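Local coordinates for NEQ011 (Nanoarchaeum equitans Kin4-M, PDB 6GQ8), which is a superoxide reductase of the neelaredoxin type, which probably reduces the superoxide anion at a non-haem iron centre held by histidines and a cysteine, at residues 5-10 with 101-106; 27-32 with 41-46; 35-40 with 72-77. All coordinates share one frame; numbering follows the deposited sequence.

How the interactions relate
From the N terminus, residues 5-10 leave strand 2-3 and supply the first iron ligand; interaction 1 brings them against strand 101-108 and so closes a loop that spans most of the chain. Interactions 2 and 3 both fall within that loop. Interaction 2 joins the end of strand 22-29 to the start of strand 43-52, closing a short loop across the core between the two sheets. Interaction 3 ties residues 35-40, in that same loop, to strand 74-84, and because its segments alternate with those of interaction 2 the two cross. Each contact carries one histidine ligand, His10, His41 or His35, so all three converge on the iron.

Interaction 1. Residues 5-10 with 101-106; sequences EYNPKH and GLWKTE. With FE (Fe (III) ion), chain E.
His10 CB sits over one face of the Trp103 indole, 3.2 Å from the centroid of the five-membered ring and 9° off the normal, a CH-pi contact with CE2 and NE1 as the nearest ring atoms. The imidazole continues from there with its plane nearly parallel to the indole, 9° apart, but slid so far aside, 4.7 Å between centroids, that the rings barely overlap. With CG beside the backbone N in His10 (chi1 -64°), NE2 is carried past the indole to the iron, which it binds at 2.2 Å. At the six-membered ring, Asn7 CB packs obliquely on Trp103 CZ3 at 3.5 Å, and the carbonyl of Glu5 lies at the ring edge, near its plane.

The second shell fixes the rotation of the ligand. His10 ND1 donates to Asn7 OD1 at 2.9 Å, approaching from well above the carbonyl plane; two weak bonds from the backbone N of Lys9 and of His10 reach the same oxygen, which therefore serves as a hub for the turn. A water within hydrogen-bonding distance of both Glu5 O and Lys104 O bridges loop and strand at the indole edge. A leucine in place of Trp103 would remove the flat surface under His10 and is likely to open a gap that lets the ligand ring and the Asn7 turn shift.

Cys97, His35, His41 and His100 complete the iron site, and a weak bond from Trp103 NE1 to His100 O links the indole to a second ligand residue. Strand 101-108 runs between strands 2-3 and 89-97, bonding through its backbone to Lys3 and Ser95, while the Trp103 side chain also touches Pro12 at the start of strand 12-19.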
loop_
_atom_site.group_PDB
_atom_site.type_symbol
_atom_site.label_atom_id
_atom_site.label_comp_id
_atom_site.label_asym_id
_atom_site.label_seq_id
_atom_site.Cartn_x
_atom_site.Cartn_y
_atom_site.Cartn_z
ATOM N N GLU A 5 22.243 -10.106 4.351
ATOM C CA GLU A 5 22.880 -11.329 3.891
ATOM C C GLU A 5 22.053 -11.971 2.785
ATOM O O GLU A 5 20.819 -11.950 2.820
ATOM C CB GLU A 5 23.029 -12.302 5.063
ATOM C CG GLU A 5 23.666 -11.684 6.298
ATOM C CD GLU A 5 23.980 -12.700 7.377
ATOM O OE1 GLU A 5 23.241 -13.702 7.485
ATOM O OE2 GLU A 5 24.963 -12.494 8.121
ATOM N N TYR A 6 22.737 -12.525 1.789
ATOM C CA TYR A 6 22.037 -13.167 0.686
ATOM C C TYR A 6 21.345 -14.439 1.160
ATOM O O TYR A 6 21.889 -15.198 1.966
ATOM C CB TYR A 6 23.003 -13.493 -0.455
ATOM C CG TYR A 6 22.360 -14.312 -1.552
ATOM C CD1 TYR A 6 21.507 -13.724 -2.475
ATOM C CD2 TYR A 6 22.594 -15.678 -1.653
ATOM C CE1 TYR A 6 20.910 -14.471 -3.473
ATOM C CE2 TYR A 6 22.002 -16.431 -2.649
ATOM C CZ TYR A 6 21.161 -15.823 -3.555
ATOM O OH TYR A 6 20.570 -16.570 -4.548
ATOM N N ASN A 7 20.139 -14.667 0.649
ATOM C CA ASN A 7 19.363 -15.855 0.978
ATOM C C ASN A 7 18.536 -16.265 -0.233
ATOM O O ASN A 7 17.701 -15.484 -0.707
ATOM C CB ASN A 7 18.467 -15.596 2.188
ATOM C CG ASN A 7 17.708 -16.832 2.626
ATOM O OD1 ASN A 7 16.651 -17.150 2.083
ATOM N ND2 ASN A 7 18.246 -17.538 3.615
ATOM N N PRO A 8 18.739 -17.475 -0.763
ATOM C CA PRO A 8 18.042 -17.862 -2.003
ATOM C C PRO A 8 16.527 -17.816 -1.904
ATOM O O PRO A 8 15.860 -17.579 -2.920
ATOM C CB PRO A 8 18.544 -19.292 -2.252
ATOM C CG PRO A 8 19.846 -19.370 -1.520
ATOM C CD PRO A 8 19.676 -18.514 -0.303
ATOM N N LYS A 9 15.960 -18.030 -0.718
ATOM C CA LYS A 9 14.510 -18.073 -0.577
ATOM C C LYS A 9 13.898 -16.708 -0.297
ATOM O O LYS A 9 12.723 -16.491 -0.616
ATOM C CB LYS A 9 14.108 -19.045 0.536
ATOM C CG LYS A 9 14.073 -20.506 0.112
ATOM C CD LYS A 9 13.535 -21.383 1.230
ATOM C CE LYS A 9 13.334 -22.817 0.768
ATOM N NZ LYS A 9 12.748 -23.669 1.841
ATOM N N HIS A 10 14.656 -15.782 0.296
ATOM C CA HIS A 10 14.095 -14.532 0.786
ATOM C C HIS A 10 14.662 -13.277 0.135
ATOM O O HIS A 10 13.991 -12.240 0.166
ATOM C CB HIS A 10 14.300 -14.413 2.305
ATOM C CG HIS A 10 13.589 -15.462 3.102
ATOM N ND1 HIS A 10 14.221 -16.593 3.572
ATOM C CD2 HIS A 10 12.308 -15.542 3.533
ATOM C CE1 HIS A 10 13.356 -17.332 4.245
ATOM N NE2 HIS A 10 12.187 -16.716 4.237
ATOM N N GLY A 101 10.797 -11.991 8.466
ATOM C CA GLY A 101 11.193 -10.600 8.557
ATOM C C GLY A 101 11.494 -9.969 7.208
ATOM O O GLY A 101 10.956 -10.360 6.170
ATOM N N LEU A 102 12.376 -8.975 7.239
ATOM C CA LEU A 102 12.679 -8.125 6.098
ATOM C C LEU A 102 14.056 -8.450 5.531
ATOM O O LEU A 102 14.991 -8.778 6.267
ATOM C CB LEU A 102 12.618 -6.647 6.495
ATOM C CG LEU A 102 11.250 -6.165 6.975
ATOM C CD1 LEU A 102 11.386 -5.023 7.970
ATOM C CD2 LEU A 102 10.419 -5.736 5.785
ATOM N N TRP A 103 14.171 -8.330 4.209
ATOM C CA TRP A 103 15.393 -8.650 3.485
ATOM C C TRP A 103 15.671 -7.560 2.459
ATOM O O TRP A 103 14.747 -7.054 1.818
ATOM C CB TRP A 103 15.282 -10.012 2.793
ATOM C CG TRP A 103 15.009 -11.143 3.737
ATOM C CD1 TRP A 103 13.804 -11.493 4.275
ATOM C CD2 TRP A 103 15.964 -12.081 4.247
ATOM N NE1 TRP A 103 13.952 -12.586 5.094
ATOM C CE2 TRP A 103 15.269 -12.965 5.095
ATOM C CE3 TRP A 103 17.340 -12.256 4.071
ATOM C CZ2 TRP A 103 15.901 -14.013 5.759
ATOM C CZ3 TRP A 103 17.966 -13.293 4.735
ATOM C CH2 TRP A 103 17.247 -14.159 5.567
ATOM N N LYS A 104 16.948 -7.211 2.301
ATOM C CA LYS A 104 17.370 -6.108 1.450
ATOM C C LYS A 104 18.364 -6.589 0.403
ATOM O O LYS A 104 19.195 -7.462 0.674
ATOM C CB LYS A 104 18.014 -4.983 2.273
ATOM C CG LYS A 104 18.370 -3.745 1.460
ATOM C CD LYS A 104 18.989 -2.656 2.320
ATOM C CE LYS A 104 20.470 -2.923 2.539
ATOM N NZ LYS A 104 21.194 -1.732 3.065
ATOM N N THR A 105 18.271 -6.010 -0.794
ATOM C CA THR A 105 19.239 -6.218 -1.861
ATOM C C THR A 105 19.517 -4.883 -2.535
ATOM O O THR A 105 18.597 -4.097 -2.775
ATOM C CB THR A 105 18.732 -7.233 -2.897
ATOM O OG1 THR A 105 18.598 -8.521 -2.284
ATOM C CG2 THR A 105 19.685 -7.334 -4.083
ATOM N N GLU A 106 20.788 -4.631 -2.842
ATOM C CA GLU A 106 21.206 -3.426 -3.543
ATOM C C GLU A 106 21.840 -3.813 -4.870
ATOM O O GLU A 106 22.532 -4.833 -4.962
ATOM C CB GLU A 106 22.196 -2.607 -2.705
ATOM C CG GLU A 106 21.619 -2.081 -1.399
ATOM C CD GLU A 106 22.654 -1.382 -0.536
ATOM O OE1 GLU A 106 23.820 -1.265 -0.971
ATOM O OE2 GLU A 106 22.299 -0.950 0.579
HETATM FE FE FE E . 10.077 -17.217 4.804
HETATM O O HOH W 1 18.795 -10.081 1.365
#

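Interaction 2. Residues 27-32 with 41-46; sequences IEVGKE and HHIQWV. With FE (Fe (III) ion), chain E.
Val29 and Ile43 form the first of two aliphatic contacts here. Val29 CG1 reaches CD1 of Ile43 at 3.7 Å and lies as close to its CG1, while the CG2 methyls of the two residues approach to 4.0 Å, so two branches of each residue take part. Both Ile43 torsions near -60° (chi1 -54°, chi2 -62°) fold CD1 back onto the valine. Further along, Ile27 and Val46 meet through a single methyl each, CG2 to CG2 at 3.7 Å.

No hydrogen bond joins the segments. The backbone of strand 22-29 pairs instead with Ala79 and Pro77 of strand 74-84, and Pro77 also packs on Val29 and Ile43, so the contact lies between the faces of two sheets, as in a beta sandwich.

Metal binding enters through His41, whose NE2 holds the iron at 2.3 Å. Ile43, two residues on, touches two further ligands, His35 and Cys97.

The chemistry is thus apolar and buried. It forms part of the apolar packing between the two sheets, which reaches up to the iron site, where aliphatic carbon packs directly against ligand residues.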
loop_
_atom_site.group_PDB
_atom_site.type_symbol
_atom_site.label_atom_id
_atom_site.label_comp_id
_atom_site.label_asym_id
_atom_site.label_seq_id
_atom_site.Cartn_x
_atom_site.Cartn_y
_atom_site.Cartn_z
ATOM N N ILE A 27 11.880 -7.575 -10.156
ATOM C CA ILE A 27 12.186 -7.976 -8.789
ATOM C C ILE A 27 11.493 -9.306 -8.540
ATOM O O ILE A 27 10.282 -9.426 -8.753
ATOM C CB ILE A 27 11.727 -6.926 -7.758
ATOM C CG1 ILE A 27 12.221 -5.531 -8.146
ATOM C CG2 ILE A 27 12.241 -7.283 -6.374
ATOM C CD1 ILE A 27 11.346 -4.418 -7.623
ATOM N N GLU A 28 12.258 -10.304 -8.105
ATOM C CA GLU A 28 11.708 -11.622 -7.818
ATOM C C GLU A 28 12.317 -12.153 -6.532
ATOM O O GLU A 28 13.540 -12.126 -6.364
ATOM C CB GLU A 28 11.975 -12.595 -8.976
ATOM C CG GLU A 28 11.312 -13.957 -8.810
ATOM C CD GLU A 28 11.448 -14.841 -10.041
ATOM O OE1 GLU A 28 12.201 -14.473 -10.967
ATOM O OE2 GLU A 28 10.800 -15.908 -10.079
ATOM N N VAL A 29 11.465 -12.634 -5.630
ATOM C CA VAL A 29 11.899 -13.272 -4.392
ATOM C C VAL A 29 11.779 -14.779 -4.569
ATOM O O VAL A 29 10.738 -15.276 -5.016
ATOM C CB VAL A 29 11.072 -12.790 -3.189
ATOM C CG1 VAL A 29 11.551 -13.471 -1.913
ATOM C CG2 VAL A 29 11.160 -11.275 -3.053
ATOM N N GLY A 30 12.843 -15.500 -4.240
ATOM C CA GLY A 30 12.834 -16.941 -4.410
ATOM C C GLY A 30 13.011 -17.378 -5.845
ATOM O O GLY A 30 12.356 -18.332 -6.287
ATOM N N LYS A 31 13.885 -16.700 -6.592
ATOM C CA LYS A 31 14.044 -16.987 -8.014
ATOM C C LYS A 31 14.549 -18.409 -8.247
ATOM O O LYS A 31 13.950 -19.173 -9.012
ATOM C CB LYS A 31 14.986 -15.961 -8.641
ATOM C CG LYS A 31 14.984 -15.963 -10.154
ATOM C CD LYS A 31 16.005 -14.985 -10.702
ATOM C CE LYS A 31 15.984 -14.971 -12.217
ATOM N NZ LYS A 31 16.937 -13.974 -12.765
ATOM N N GLU A 32 15.648 -18.786 -7.588
ATOM C CA GLU A 32 16.235 -20.106 -7.798
ATOM C C GLU A 32 15.648 -21.174 -6.891
ATOM O O GLU A 32 15.593 -22.345 -7.286
ATOM C CB GLU A 32 17.757 -20.057 -7.620
ATOM C CG GLU A 32 18.248 -19.769 -6.205
ATOM C CD GLU A 32 19.743 -19.985 -6.061
ATOM O OE1 GLU A 32 20.450 -19.900 -7.086
ATOM O OE2 GLU A 32 20.223 -20.149 -4.917
ATOM N N HIS A 41 2.491 -18.173 5.677
ATOM C CA HIS A 41 3.905 -18.036 5.326
ATOM C C HIS A 41 3.992 -17.663 3.853
ATOM O O HIS A 41 3.780 -18.520 2.990
ATOM C CB HIS A 41 4.669 -19.326 5.611
ATOM C CG HIS A 41 6.150 -19.197 5.436
ATOM N ND1 HIS A 41 6.987 -20.287 5.323
ATOM C CD2 HIS A 41 6.946 -18.104 5.366
ATOM C CE1 HIS A 41 8.233 -19.870 5.182
ATOM N NE2 HIS A 41 8.236 -18.549 5.207
ATOM N N HIS A 42 4.315 -16.401 3.569
ATOM C CA HIS A 42 4.386 -15.946 2.187
ATOM C C HIS A 42 5.166 -14.642 2.113
ATOM O O HIS A 42 5.352 -13.946 3.114
ATOM C CB HIS A 42 2.989 -15.758 1.583
ATOM C CG HIS A 42 2.111 -14.823 2.359
ATOM N ND1 HIS A 42 1.095 -15.262 3.179
ATOM C CD2 HIS A 42 2.102 -13.471 2.441
ATOM C CE1 HIS A 42 0.494 -14.222 3.729
ATOM N NE2 HIS A 42 1.085 -13.122 3.296
ATOM N N ILE A 43 5.621 -14.328 0.903
ATOM C CA ILE A 43 6.231 -13.034 0.627
ATOM C C ILE A 43 5.098 -12.054 0.352
ATOM O O ILE A 43 4.335 -12.226 -0.604
ATOM C CB ILE A 43 7.197 -13.110 -0.564
ATOM C CG1 ILE A 43 8.239 -14.215 -0.354
ATOM C CG2 ILE A 43 7.875 -11.761 -0.779
ATOM C CD1 ILE A 43 9.132 -14.014 0.847
ATOM N N GLN A 44 4.980 -11.034 1.196
ATOM C CA GLN A 44 3.816 -10.158 1.156
ATOM C C GLN A 44 4.007 -8.960 0.235
ATOM O O GLN A 44 3.077 -8.587 -0.487
ATOM C CB GLN A 44 3.474 -9.681 2.569
ATOM C CG GLN A 44 2.060 -9.148 2.721
ATOM C CD GLN A 44 1.692 -8.898 4.174
ATOM O OE1 GLN A 44 2.066 -7.877 4.753
ATOM N NE2 GLN A 44 0.968 -9.840 4.774
ATOM N N TRP A 45 5.185 -8.342 0.240
ATOM C CA TRP A 45 5.376 -7.126 -0.540
ATOM C C TRP A 45 6.858 -6.890 -0.789
ATOM O O TRP A 45 7.725 -7.495 -0.153
ATOM C CB TRP A 45 4.748 -5.913 0.159
ATOM C CG TRP A 45 5.191 -5.700 1.581
ATOM C CD1 TRP A 45 4.525 -6.085 2.716
ATOM C CD2 TRP A 45 6.384 -5.042 2.023
ATOM N NE1 TRP A 45 5.232 -5.706 3.830
ATOM C CE2 TRP A 45 6.373 -5.058 3.433
ATOM C CE3 TRP A 45 7.454 -4.424 1.363
ATOM C CZ2 TRP A 45 7.398 -4.495 4.194
ATOM C CZ3 TRP A 45 8.469 -3.866 2.119
ATOM C CH2 TRP A 45 8.433 -3.907 3.520
ATOM N N VAL A 46 7.133 -5.988 -1.729
ATOM C CA VAL A 46 8.484 -5.520 -2.014
ATOM C C VAL A 46 8.436 -4.011 -2.229
ATOM O O VAL A 46 7.572 -3.508 -2.953
ATOM C CB VAL A 46 9.099 -6.231 -3.237
ATOM C CG1 VAL A 46 8.139 -6.207 -4.413
ATOM C CG2 VAL A 46 10.424 -5.588 -3.616
HETATM FE FE FE E . 10.077 -17.217 4.804
#

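Interaction 3. Residues 35-40 with 72-77; sequences HPNEPS and NNYTEP. With FE (Fe (III) ion), chain E.
The side chains of Asn37 and Tyr74 pass alongside one another, running opposite ways, with the amide plane turned 78° from the phenol ring. The ring offers its edge to the loop: Asn37 O lies near the ring plane, 3.4 Å from Tyr74 CE1 and 3.5 Å from CD1. The amide passes the root of the tyrosine, with ND2 4.1 Å from Tyr74 CB.

Asn37 ND2 donates to Thr75 O at 2.8 Å, the one hydrogen bond between the segments. With CG anti to the backbone N (chi1 -163°), the amide extends across to the strand. The acceptor lies close to the amide plane, whereas the donor stands well out of the carbonyl plane, and the bond is bent to 137° at the hydrogen. Asn37 OD1 accepts from His68 ND1, so both ends of the amide are used and its rotation is set. The bent chain of Glu76 brings OE2 within 3.9 Å of ND2, while its OE1 is engaged in a salt bridge with Lys34.

Two residues earlier, His35 binds the iron through NE2 at 2.2 Å. Its ND1 donates to Pro36 O at 2.7 Å, in the carbonyl plane and on a lone pair, though Pro36 O is tilted out of the imidazole plane, and Pro36 CD lies over one face of the ring. At the start of strand 74-84, Tyr74 and Thr75 pair antiparallel with a strand of the fourth subunit, and Thr75 OG1 bonds to Ile60 O of that chain.

The contact is mainly polar and lies toward the surface: one asparagine amide links the ligand-bearing loop to a strand at a subunit interface, while the Pro36 carbonyl helps orient the imidazole and may make it a somewhat stronger donor to the iron.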
loop_
_atom_site.group_PDB
_atom_site.type_symbol
_atom_site.label_atom_id
_atom_site.label_comp_id
_atom_site.label_asym_id
_atom_site.label_seq_id
_atom_site.Cartn_x
_atom_site.Cartn_y
_atom_site.Cartn_z
ATOM N N HIS A 35 10.036 -19.729 -2.749
ATOM C CA HIS A 35 9.590 -19.560 -1.374
ATOM C C HIS A 35 8.146 -20.044 -1.245
ATOM O O HIS A 35 7.353 -19.871 -2.174
ATOM C CB HIS A 35 9.692 -18.088 -0.962
ATOM C CG HIS A 35 9.412 -17.834 0.489
ATOM N ND1 HIS A 35 8.141 -17.615 0.976
ATOM C CD2 HIS A 35 10.243 -17.735 1.555
ATOM C CE1 HIS A 35 8.199 -17.406 2.279
ATOM N NE2 HIS A 35 9.463 -17.474 2.656
ATOM N N PRO A 36 7.788 -20.669 -0.122
ATOM C CA PRO A 36 6.393 -21.081 0.073
ATOM C C PRO A 36 5.442 -19.901 -0.065
ATOM O O PRO A 36 5.780 -18.760 0.260
ATOM C CB PRO A 36 6.385 -21.644 1.500
ATOM C CG PRO A 36 7.786 -22.105 1.726
ATOM C CD PRO A 36 8.667 -21.145 0.961
ATOM N N ASN A 37 4.242 -20.183 -0.583
ATOM C CA ASN A 37 3.194 -19.172 -0.754
ATOM C C ASN A 37 1.931 -19.727 -0.101
ATOM O O ASN A 37 1.059 -20.283 -0.771
ATOM C CB ASN A 37 2.976 -18.830 -2.226
ATOM C CG ASN A 37 2.223 -17.527 -2.416
ATOM O OD1 ASN A 37 1.533 -17.055 -1.510
ATOM N ND2 ASN A 37 2.348 -16.939 -3.599
ATOM N N GLU A 38 1.838 -19.556 1.209
ATOM C CA GLU A 38 0.790 -20.116 2.046
ATOM C C GLU A 38 0.169 -19.008 2.877
ATOM O O GLU A 38 0.782 -17.953 3.075
ATOM C CB GLU A 38 1.366 -21.205 2.963
ATOM C CG GLU A 38 2.132 -22.290 2.225
ATOM C CD GLU A 38 3.039 -23.086 3.142
ATOM O OE1 GLU A 38 3.148 -22.731 4.334
ATOM O OE2 GLU A 38 3.635 -24.079 2.672
ATOM N N PRO A 39 -1.053 -19.215 3.388
ATOM C CA PRO A 39 -1.689 -18.154 4.187
ATOM C C PRO A 39 -0.848 -17.689 5.364
ATOM O O PRO A 39 -0.768 -16.480 5.621
ATOM C CB PRO A 39 -3.001 -18.807 4.640
ATOM C CG PRO A 39 -3.309 -19.792 3.559
ATOM C CD PRO A 39 -1.975 -20.337 3.126
ATOM N N SER A 40 -0.190 -18.610 6.066
ATOM C CA SER A 40 0.601 -18.275 7.244
ATOM C C SER A 40 2.090 -18.135 6.948
ATOM O O SER A 40 2.882 -17.994 7.886
ATOM C CB SER A 40 0.379 -19.309 8.347
ATOM O OG SER A 40 -0.976 -19.316 8.760
ATOM N N ASN A 72 -7.894 -20.648 -4.119
ATOM C CA ASN A 72 -6.797 -21.276 -4.856
ATOM C C ASN A 72 -6.121 -20.297 -5.814
ATOM O O ASN A 72 -5.588 -20.693 -6.852
ATOM C CB ASN A 72 -7.269 -22.527 -5.605
ATOM C CG ASN A 72 -7.821 -23.585 -4.670
ATOM O OD1 ASN A 72 -7.229 -23.881 -3.631
ATOM N ND2 ASN A 72 -8.970 -24.147 -5.023
ATOM N N ASN A 73 -6.132 -19.013 -5.468
ATOM C CA ASN A 73 -5.423 -17.989 -6.223
ATOM C C ASN A 73 -4.172 -17.567 -5.463
ATOM O O ASN A 73 -4.209 -17.364 -4.245
ATOM C CB ASN A 73 -6.325 -16.781 -6.483
ATOM C CG ASN A 73 -7.555 -17.141 -7.296
ATOM O OD1 ASN A 73 -7.452 -17.784 -8.339
ATOM N ND2 ASN A 73 -8.725 -16.733 -6.819
ATOM N N TYR A 74 -3.066 -17.424 -6.192
ATOM C CA TYR A 74 -1.768 -17.154 -5.588
ATOM C C TYR A 74 -1.040 -16.092 -6.393
ATOM O O TYR A 74 -0.832 -16.265 -7.597
ATOM C CB TYR A 74 -0.916 -18.426 -5.534
ATOM C CG TYR A 74 -1.519 -19.539 -4.719
ATOM C CD1 TYR A 74 -1.192 -19.702 -3.382
ATOM C CD2 TYR A 74 -2.414 -20.438 -5.290
ATOM C CE1 TYR A 74 -1.736 -20.725 -2.635
ATOM C CE2 TYR A 74 -2.969 -21.461 -4.549
ATOM C CZ TYR A 74 -2.626 -21.599 -3.221
ATOM O OH TYR A 74 -3.172 -22.616 -2.475
ATOM N N THR A 75 -0.620 -15.019 -5.727
ATOM C CA THR A 75 0.214 -14.004 -6.356
ATOM C C THR A 75 1.679 -14.362 -6.137
ATOM O O THR A 75 2.133 -14.474 -4.992
ATOM C CB THR A 75 -0.072 -12.609 -5.801
ATOM O OG1 THR A 75 -1.484 -12.365 -5.804
ATOM C CG2 THR A 75 0.614 -11.560 -6.672
ATOM N N GLU A 76 2.406 -14.556 -7.234
ATOM C CA GLU A 76 3.824 -14.876 -7.149
ATOM C C GLU A 76 4.625 -13.647 -6.730
ATOM O O GLU A 76 4.310 -12.526 -7.143
ATOM C CB GLU A 76 4.342 -15.383 -8.494
ATOM C CG GLU A 76 4.004 -16.822 -8.785
ATOM C CD GLU A 76 4.651 -17.776 -7.805
ATOM O OE1 GLU A 76 5.873 -18.013 -7.933
ATOM O OE2 GLU A 76 3.945 -18.278 -6.904
ATOM N N PRO A 77 5.669 -13.822 -5.923
ATOM C CA PRO A 77 6.507 -12.683 -5.506
ATOM C C PRO A 77 7.471 -12.252 -6.608
ATOM O O PRO A 77 8.694 -12.357 -6.481
ATOM C CB PRO A 77 7.230 -13.244 -4.275
ATOM C CG PRO A 77 7.327 -14.700 -4.538
ATOM C CD PRO A 77 6.070 -15.079 -5.268
HETATM FE FE FE E . 10.077 -17.217 4.804
#